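Local atomic coordinates of butyrophilin subfamily 1 member A1 (Bos taurus, PDB entry 4HH8), a protein that may act as a membrane receptor in the secretion of milk-fat droplets and probably inhibits T-cell proliferation, this chain being its extracellular pair of immunoglobulin domains. Residues A[13-21]-A[34-42]; A[44-53]-A[103-114]. The protein carries 1 engineered substitution. All coordinates share one frame; numbering follows the deposited sequence.

Contact 1. Residues A[13-21]-A[34-42]; sequences APFDVIGPP and LPCRLSPNV. Unlike the reference sequence in segment 13-21: Pro21 (reference Gln).
Asp16 and Ser39 form a hydrogen-bonded antiparallel pair in which Asp16 N reaches Ser39 O at 2.6 Å and Ser39 N returns to Asp16 O. Ile18 and Arg37 make the second such pair: Ile18 N meets Arg37 O at 2.8 Å, and Arg37 N closes on Ile18 O at 3.1 Å. On the face carrying Ile18, Arg37 and Ser39, the CD1 methyl of Ile18 touches Ser39 CB (3.6 Å) and the edge of the Arg37 guanidinium, 3.8 Å from NE; the Arg37 chain, extended from CG to NE, passes obliquely across the Ile18 side chain, so that the methyl meets the guanidinium near its plane. This short ladder sets strand 16-18 at the border of one sheet of the V-type immunoglobulin sandwich, with strand 32-39 between it and strand 92-97. The opposite face turns into the core. There Leu38 CD2 touches both Phe15 CD1, at 3.7 Å, and Val17 CG2, at 3.8 Å; with Phe15 CG set between the backbone N and the carbonyl carbon (chi1 60°), the ring comes round to this methyl. Beyond the ladder Pro20 CG lies 3.8 Å from Pro35 CD, the two side chains crossing at about a right angle. Farther out, Phe112 of strand 106-114 backs Val17 and Leu38, and Met47 touches Phe15 and Leu38.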
# COMPACT_ATOMS: atom_id res chain seq x y z
N ALA A 13 30.11 4.66 16.08
CA ALA A 13 30.30 4.96 14.61
C ALA A 13 30.36 6.47 14.30
O ALA A 13 29.64 7.29 14.89
CB ALA A 13 29.24 4.27 13.76
N PRO A 14 31.23 6.86 13.36
CA PRO A 14 31.34 8.27 13.03
C PRO A 14 30.28 8.77 12.02
O PRO A 14 30.49 9.75 11.33
CB PRO A 14 32.75 8.35 12.43
CG PRO A 14 33.00 6.97 11.83
CD PRO A 14 32.24 6.01 12.69
N PHE A 15 29.14 8.09 11.95
CA PHE A 15 28.05 8.48 11.06
C PHE A 15 26.74 7.91 11.56
O PHE A 15 26.74 6.92 12.30
CB PHE A 15 28.30 7.96 9.63
CG PHE A 15 28.42 6.46 9.52
CD1 PHE A 15 27.30 5.64 9.51
CD2 PHE A 15 29.67 5.86 9.38
CE1 PHE A 15 27.41 4.24 9.38
CE2 PHE A 15 29.80 4.46 9.24
CZ PHE A 15 28.67 3.66 9.25
N ASP A 16 25.64 8.52 11.15
CA ASP A 16 24.33 7.90 11.34
C ASP A 16 23.62 7.68 10.01
O ASP A 16 24.00 8.21 8.96
CB ASP A 16 23.43 8.70 12.32
CG ASP A 16 24.02 8.78 13.74
OD1 ASP A 16 24.22 7.71 14.38
OD2 ASP A 16 24.30 9.92 14.20
N VAL A 17 22.60 6.85 10.09
CA VAL A 17 21.78 6.46 8.96
C VAL A 17 20.37 6.93 9.32
O VAL A 17 19.84 6.53 10.33
CB VAL A 17 21.80 4.94 8.75
CG1 VAL A 17 20.70 4.53 7.77
CG2 VAL A 17 23.13 4.50 8.25
N ILE A 18 19.80 7.77 8.46
CA ILE A 18 18.47 8.32 8.68
C ILE A 18 17.46 7.76 7.69
O ILE A 18 17.71 7.77 6.49
CB ILE A 18 18.49 9.87 8.51
CG1 ILE A 18 19.71 10.48 9.20
CG2 ILE A 18 17.21 10.49 9.10
CD1 ILE A 18 19.85 11.98 8.96
N GLY A 19 16.31 7.29 8.17
CA GLY A 19 15.24 6.88 7.27
C GLY A 19 14.29 8.04 6.96
O GLY A 19 14.45 9.12 7.51
N PRO A 20 13.31 7.84 6.07
CA PRO A 20 12.42 8.98 5.76
C PRO A 20 11.54 9.42 6.93
O PRO A 20 11.23 8.60 7.81
CB PRO A 20 11.55 8.47 4.60
CG PRO A 20 12.13 7.10 4.21
CD PRO A 20 12.92 6.60 5.37
N PRO A 21 11.11 10.71 6.95
CA PRO A 21 10.15 11.22 7.96
C PRO A 21 8.90 10.35 8.04
O PRO A 21 8.39 10.06 9.14
CB PRO A 21 9.74 12.60 7.41
CG PRO A 21 10.82 13.00 6.46
CD PRO A 21 11.50 11.75 5.96
N LEU A 34 12.86 3.14 -1.68
CA LEU A 34 13.04 3.16 -0.23
C LEU A 34 14.36 3.86 0.09
O LEU A 34 15.40 3.24 0.05
CB LEU A 34 13.08 1.75 0.33
CG LEU A 34 11.75 0.99 0.43
CD1 LEU A 34 10.83 1.23 -0.76
CD2 LEU A 34 12.04 -0.48 0.60
N PRO A 35 14.31 5.14 0.45
CA PRO A 35 15.55 5.93 0.62
C PRO A 35 16.08 5.85 2.03
O PRO A 35 15.31 5.58 2.96
CB PRO A 35 15.12 7.36 0.29
CG PRO A 35 13.51 7.35 0.50
CD PRO A 35 13.08 5.91 0.73
N CYS A 36 17.38 5.96 2.17
CA CYS A 36 18.02 6.18 3.45
C CYS A 36 19.28 6.98 3.14
O CYS A 36 19.83 6.89 2.03
CB CYS A 36 18.40 4.88 4.13
SG CYS A 36 17.03 3.97 4.82
N ARG A 37 19.73 7.78 4.10
CA ARG A 37 20.90 8.63 3.89
C ARG A 37 21.79 8.66 5.11
O ARG A 37 21.34 8.45 6.24
CB ARG A 37 20.52 10.06 3.43
CG ARG A 37 19.58 10.80 4.38
CD ARG A 37 19.54 12.33 4.19
NE ARG A 37 18.91 12.96 5.38
CZ ARG A 37 18.33 14.17 5.44
NH1 ARG A 37 18.28 14.96 4.36
NH2 ARG A 37 17.80 14.59 6.58
N LEU A 38 23.07 8.90 4.85
CA LEU A 38 24.04 9.12 5.92
C LEU A 38 23.88 10.51 6.51
O LEU A 38 23.53 11.45 5.79
CB LEU A 38 25.46 8.95 5.38
CG LEU A 38 25.89 7.50 5.14
CD1 LEU A 38 27.36 7.42 4.70
CD2 LEU A 38 25.65 6.58 6.35
N SER A 39 24.15 10.62 7.82
CA SER A 39 24.39 11.89 8.52
C SER A 39 25.74 11.76 9.22
O SER A 39 25.93 10.86 10.04
CB SER A 39 23.34 12.19 9.58
OG SER A 39 23.36 13.58 9.92
N PRO A 40 26.70 12.62 8.89
CA PRO A 40 26.69 13.74 7.94
C PRO A 40 26.63 13.28 6.49
O PRO A 40 26.79 12.09 6.21
CB PRO A 40 28.04 14.41 8.19
CG PRO A 40 28.88 13.28 8.72
CD PRO A 40 28.00 12.49 9.57
N ASN A 41 26.46 14.23 5.58
CA ASN A 41 26.29 13.91 4.17
C ASN A 41 27.60 13.55 3.46
O ASN A 41 28.01 14.19 2.49
CB ASN A 41 25.53 15.04 3.47
CG ASN A 41 26.17 16.38 3.69
OD1 ASN A 41 26.80 16.64 4.72
ND2 ASN A 41 26.03 17.25 2.70
N VAL A 42 28.24 12.49 3.94
CA VAL A 42 29.48 12.01 3.33
C VAL A 42 29.21 10.91 2.30
O VAL A 42 28.16 10.30 2.33
CB VAL A 42 30.50 11.55 4.42
CG1 VAL A 42 31.01 12.77 5.20
CG2 VAL A 42 29.90 10.50 5.39

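Contact 2. Residues A[44-53]-A[103-114]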
# COMPACT_ATOMS: atom_id res chain seq x y z
N ALA A 44 28.74 7.56 0.37
CA ALA A 44 28.47 6.17 0.74
C ALA A 44 29.07 5.16 -0.28
O ALA A 44 28.88 3.96 -0.10
CB ALA A 44 26.95 5.92 0.95
N LYS A 45 29.77 5.65 -1.32
CA LYS A 45 30.38 4.77 -2.37
C LYS A 45 31.31 3.73 -1.77
O LYS A 45 32.22 4.10 -1.04
CB LYS A 45 31.21 5.57 -3.40
CG LYS A 45 30.37 6.42 -4.35
CD LYS A 45 31.19 6.94 -5.54
CE LYS A 45 30.61 8.24 -6.07
NZ LYS A 45 31.64 9.06 -6.78
N GLY A 46 31.09 2.45 -2.06
CA GLY A 46 31.99 1.38 -1.56
C GLY A 46 31.61 0.77 -0.23
O GLY A 46 32.26 -0.16 0.24
N MSE A 47 30.55 1.30 0.39
CA MSE A 47 30.09 0.80 1.67
C MSE A 47 29.23 -0.43 1.45
O MSE A 47 28.73 -0.65 0.37
CB MSE A 47 29.23 1.86 2.36
CG MSE A 47 30.02 2.98 2.96
SE MSE A 47 28.90 4.04 4.17
CE MSE A 47 28.84 2.94 5.75
N GLU A 48 29.06 -1.23 2.48
CA GLU A 48 28.04 -2.25 2.41
C GLU A 48 26.69 -1.59 2.67
O GLU A 48 26.48 -1.00 3.74
CB GLU A 48 28.28 -3.39 3.42
CG GLU A 48 27.11 -4.40 3.49
CD GLU A 48 27.29 -5.46 4.59
OE1 GLU A 48 28.42 -5.94 4.77
OE2 GLU A 48 26.29 -5.83 5.27
N LEU A 49 25.82 -1.69 1.67
CA LEU A 49 24.43 -1.21 1.70
C LEU A 49 23.51 -2.42 1.71
O LEU A 49 23.51 -3.17 0.74
CB LEU A 49 24.13 -0.37 0.45
CG LEU A 49 25.13 0.77 0.15
CD1 LEU A 49 24.86 1.42 -1.18
CD2 LEU A 49 25.20 1.84 1.26
N ARG A 50 22.74 -2.62 2.78
CA ARG A 50 21.86 -3.78 2.89
C ARG A 50 20.44 -3.34 3.22
O ARG A 50 20.22 -2.66 4.22
CB ARG A 50 22.35 -4.73 3.99
CG ARG A 50 21.49 -5.99 4.15
CD ARG A 50 21.86 -6.84 5.39
NE ARG A 50 23.21 -7.37 5.25
CZ ARG A 50 23.53 -8.58 4.80
NH1 ARG A 50 22.59 -9.46 4.45
NH2 ARG A 50 24.81 -8.92 4.70
N TRP A 51 19.47 -3.71 2.41
CA TRP A 51 18.07 -3.55 2.82
C TRP A 51 17.53 -4.93 3.17
O TRP A 51 17.82 -5.91 2.47
CB TRP A 51 17.24 -2.92 1.71
CG TRP A 51 17.22 -1.44 1.69
CD1 TRP A 51 16.18 -0.65 2.02
CD2 TRP A 51 18.27 -0.57 1.27
NE1 TRP A 51 16.51 0.67 1.83
CE2 TRP A 51 17.79 0.74 1.38
CE3 TRP A 51 19.56 -0.78 0.76
CZ2 TRP A 51 18.55 1.86 1.05
CZ3 TRP A 51 20.33 0.33 0.42
CH2 TRP A 51 19.81 1.65 0.57
N PHE A 52 16.78 -5.02 4.26
CA PHE A 52 16.22 -6.31 4.65
C PHE A 52 14.90 -6.12 5.37
O PHE A 52 14.52 -4.99 5.74
CB PHE A 52 17.22 -7.12 5.49
CG PHE A 52 17.57 -6.51 6.83
CD1 PHE A 52 16.90 -6.91 7.99
CD2 PHE A 52 18.59 -5.56 6.94
CE1 PHE A 52 17.21 -6.38 9.22
CE2 PHE A 52 18.93 -5.03 8.17
CZ PHE A 52 18.24 -5.44 9.33
N ARG A 53 14.19 -7.22 5.57
CA ARG A 53 12.92 -7.16 6.24
C ARG A 53 13.03 -7.77 7.63
O ARG A 53 13.43 -7.09 8.58
CB ARG A 53 11.85 -7.81 5.38
CG ARG A 53 11.44 -6.88 4.25
CD ARG A 53 10.39 -7.42 3.37
NE ARG A 53 9.06 -7.21 3.90
CZ ARG A 53 7.95 -7.51 3.23
NH1 ARG A 53 8.04 -8.05 2.02
NH2 ARG A 53 6.76 -7.32 3.76
N SER A 103 2.15 -8.05 -0.79
CA SER A 103 3.12 -8.70 0.11
C SER A 103 4.39 -7.87 0.41
O SER A 103 5.09 -8.14 1.40
CB SER A 103 3.55 -10.05 -0.47
OG SER A 103 3.97 -9.85 -1.82
N ASP A 104 4.69 -6.87 -0.44
CA ASP A 104 5.82 -5.96 -0.20
C ASP A 104 5.55 -4.93 0.90
O ASP A 104 6.50 -4.27 1.39
CB ASP A 104 6.16 -5.22 -1.49
CG ASP A 104 6.69 -6.14 -2.55
OD1 ASP A 104 7.40 -7.11 -2.18
OD2 ASP A 104 6.42 -5.90 -3.74
N ASP A 105 4.29 -4.77 1.29
CA ASP A 105 3.91 -3.86 2.39
C ASP A 105 4.58 -4.25 3.69
O ASP A 105 4.63 -5.43 4.03
CB ASP A 105 2.40 -3.93 2.59
CG ASP A 105 1.87 -2.81 3.46
OD1 ASP A 105 1.32 -1.85 2.90
OD2 ASP A 105 2.01 -2.88 4.69
N GLY A 106 5.11 -3.26 4.41
CA GLY A 106 5.69 -3.50 5.73
C GLY A 106 6.94 -2.69 6.02
O GLY A 106 7.26 -1.72 5.32
N GLU A 107 7.65 -3.13 7.04
CA GLU A 107 8.82 -2.43 7.57
C GLU A 107 10.07 -2.96 6.90
O GLU A 107 10.26 -4.18 6.77
CB GLU A 107 8.91 -2.69 9.09
CG GLU A 107 10.05 -1.95 9.79
CD GLU A 107 10.28 -2.42 11.24
OE1 GLU A 107 9.67 -1.80 12.16
OE2 GLU A 107 11.03 -3.43 11.46
N TYR A 108 10.94 -2.06 6.49
CA TYR A 108 12.24 -2.45 5.95
C TYR A 108 13.28 -1.80 6.81
O TYR A 108 13.02 -0.77 7.43
CB TYR A 108 12.39 -1.94 4.51
CG TYR A 108 11.51 -2.65 3.53
CD1 TYR A 108 12.04 -3.60 2.64
CD2 TYR A 108 10.13 -2.41 3.50
CE1 TYR A 108 11.23 -4.27 1.72
CE2 TYR A 108 9.29 -3.09 2.60
CZ TYR A 108 9.85 -4.00 1.71
OH TYR A 108 9.05 -4.67 0.81
N ARG A 109 14.47 -2.39 6.84
CA ARG A 109 15.59 -1.77 7.51
C ARG A 109 16.72 -1.52 6.52
O ARG A 109 17.05 -2.39 5.71
CB ARG A 109 16.03 -2.63 8.70
CG ARG A 109 14.97 -2.74 9.81
CD ARG A 109 15.64 -3.14 11.13
NE ARG A 109 14.73 -3.28 12.27
CZ ARG A 109 14.52 -2.35 13.21
NH1 ARG A 109 15.14 -1.18 13.15
NH2 ARG A 109 13.68 -2.60 14.21
N CYS A 110 17.33 -0.35 6.60
CA CYS A 110 18.49 -0.03 5.75
C CYS A 110 19.74 0.05 6.58
O CYS A 110 19.84 0.87 7.50
CB CYS A 110 18.30 1.28 5.01
SG CYS A 110 17.95 2.68 6.13
N PHE A 111 20.71 -0.78 6.21
CA PHE A 111 21.94 -0.94 6.95
C PHE A 111 23.12 -0.50 6.07
O PHE A 111 23.24 -0.94 4.93
CB PHE A 111 22.02 -2.41 7.33
CG PHE A 111 23.26 -2.81 8.06
CD1 PHE A 111 23.34 -2.67 9.45
CD2 PHE A 111 24.31 -3.43 7.38
CE1 PHE A 111 24.48 -3.09 10.14
CE2 PHE A 111 25.45 -3.84 8.04
CZ PHE A 111 25.54 -3.68 9.43
N PHE A 112 23.97 0.37 6.62
CA PHE A 112 25.18 0.90 5.98
C PHE A 112 26.37 0.44 6.81
O PHE A 112 26.38 0.69 8.00
CB PHE A 112 25.20 2.42 6.03
CG PHE A 112 24.28 3.08 5.07
CD1 PHE A 112 24.79 3.91 4.08
CD2 PHE A 112 22.91 2.93 5.17
CE1 PHE A 112 23.93 4.55 3.20
CE2 PHE A 112 22.05 3.56 4.28
CZ PHE A 112 22.55 4.36 3.30
N ARG A 113 27.37 -0.19 6.20
CA ARG A 113 28.58 -0.59 6.91
C ARG A 113 29.87 -0.21 6.19
O ARG A 113 30.02 -0.46 5.00
CB ARG A 113 28.61 -2.11 7.20
CG ARG A 113 30.06 -2.65 7.51
CD ARG A 113 30.13 -4.15 7.75
NE ARG A 113 29.46 -4.48 9.00
CZ ARG A 113 29.35 -5.70 9.53
NH1 ARG A 113 29.87 -6.77 8.92
NH2 ARG A 113 28.69 -5.84 10.68
N GLN A 114 30.80 0.39 6.94
CA GLN A 114 32.19 0.55 6.51
C GLN A 114 33.11 -0.08 7.56
O GLN A 114 33.19 0.39 8.70
CB GLN A 114 32.53 2.01 6.26
CG GLN A 114 33.63 2.22 5.22
CD GLN A 114 33.88 3.70 4.93
OE1 GLN A 114 34.17 4.50 5.85
NE2 GLN A 114 33.75 4.09 3.66
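Strands 48-52 and 106-114 pair as antiparallel neighbours at the centre of the second sheet of the V-type domain, flanked by strands 61-64 and 117-128. Six backbone hydrogen bonds join Glu48 to Arg113, Arg50 to Phe111 and Phe52 to Arg109. The core face is carried by the non-hydrogen-bonded pairs. Leu49 CD2 lies over the face of the Phe112 ring, 3.5 Å from CD1, while the selenium of Met47, a selenomethionine, approaches the edge of that ring in a Met-aromatic contact. Cys110 CB sits over the five-membered ring of Trp51, 3.7 Å from NE1. On the other face Arg109 CB covers the Phe52 ring, 3.6 Å from CZ, and Glu48 OE2 meets the edge of Phe111, 3.5 Å from CE2. The same oxygen takes weak hydrogen bonds from Arg50, whose NH1 is held by Val56 O. At the far end Arg53 CG lies over Tyr108, 3.6 Å from CE1; a bend at chi3 (84°) turns the guanidinium so that NH1 and NH2, each at 3.0 Å, both reach Ser103 O end-on, the oxygen lying in the guanidinium plane. Asp104 OD2 is salt-bridged to Arg80. Cys110, disulfide-bonded to Cys36 of strand B, against Trp51 of strand C is the immunoglobulin pin; Tyr108 OH of strand F, donating to Asp104 O (2.6 Å) in the E-F turn, makes the tyrosine corner.

From the N terminus, the chain runs through residues 13-21 and returns along 34-42, so that contact 1 closes a short loop holding strand 24-27, which itself joins the other sheet. Contact 2 opens only afterwards: residues 44-53 follow almost at once, and about fifty residues intervene before 103-114 comes back beside them. The two closures thus stand in series, neither crossing nor enclosing the other. Each lies in a different sheet of the same V-type domain, their centres about 11 Å apart. The Cys36–Cys110 disulfide joins the sheets covalently, and Leu34 O packs against Trp51 NE1 across the core between them.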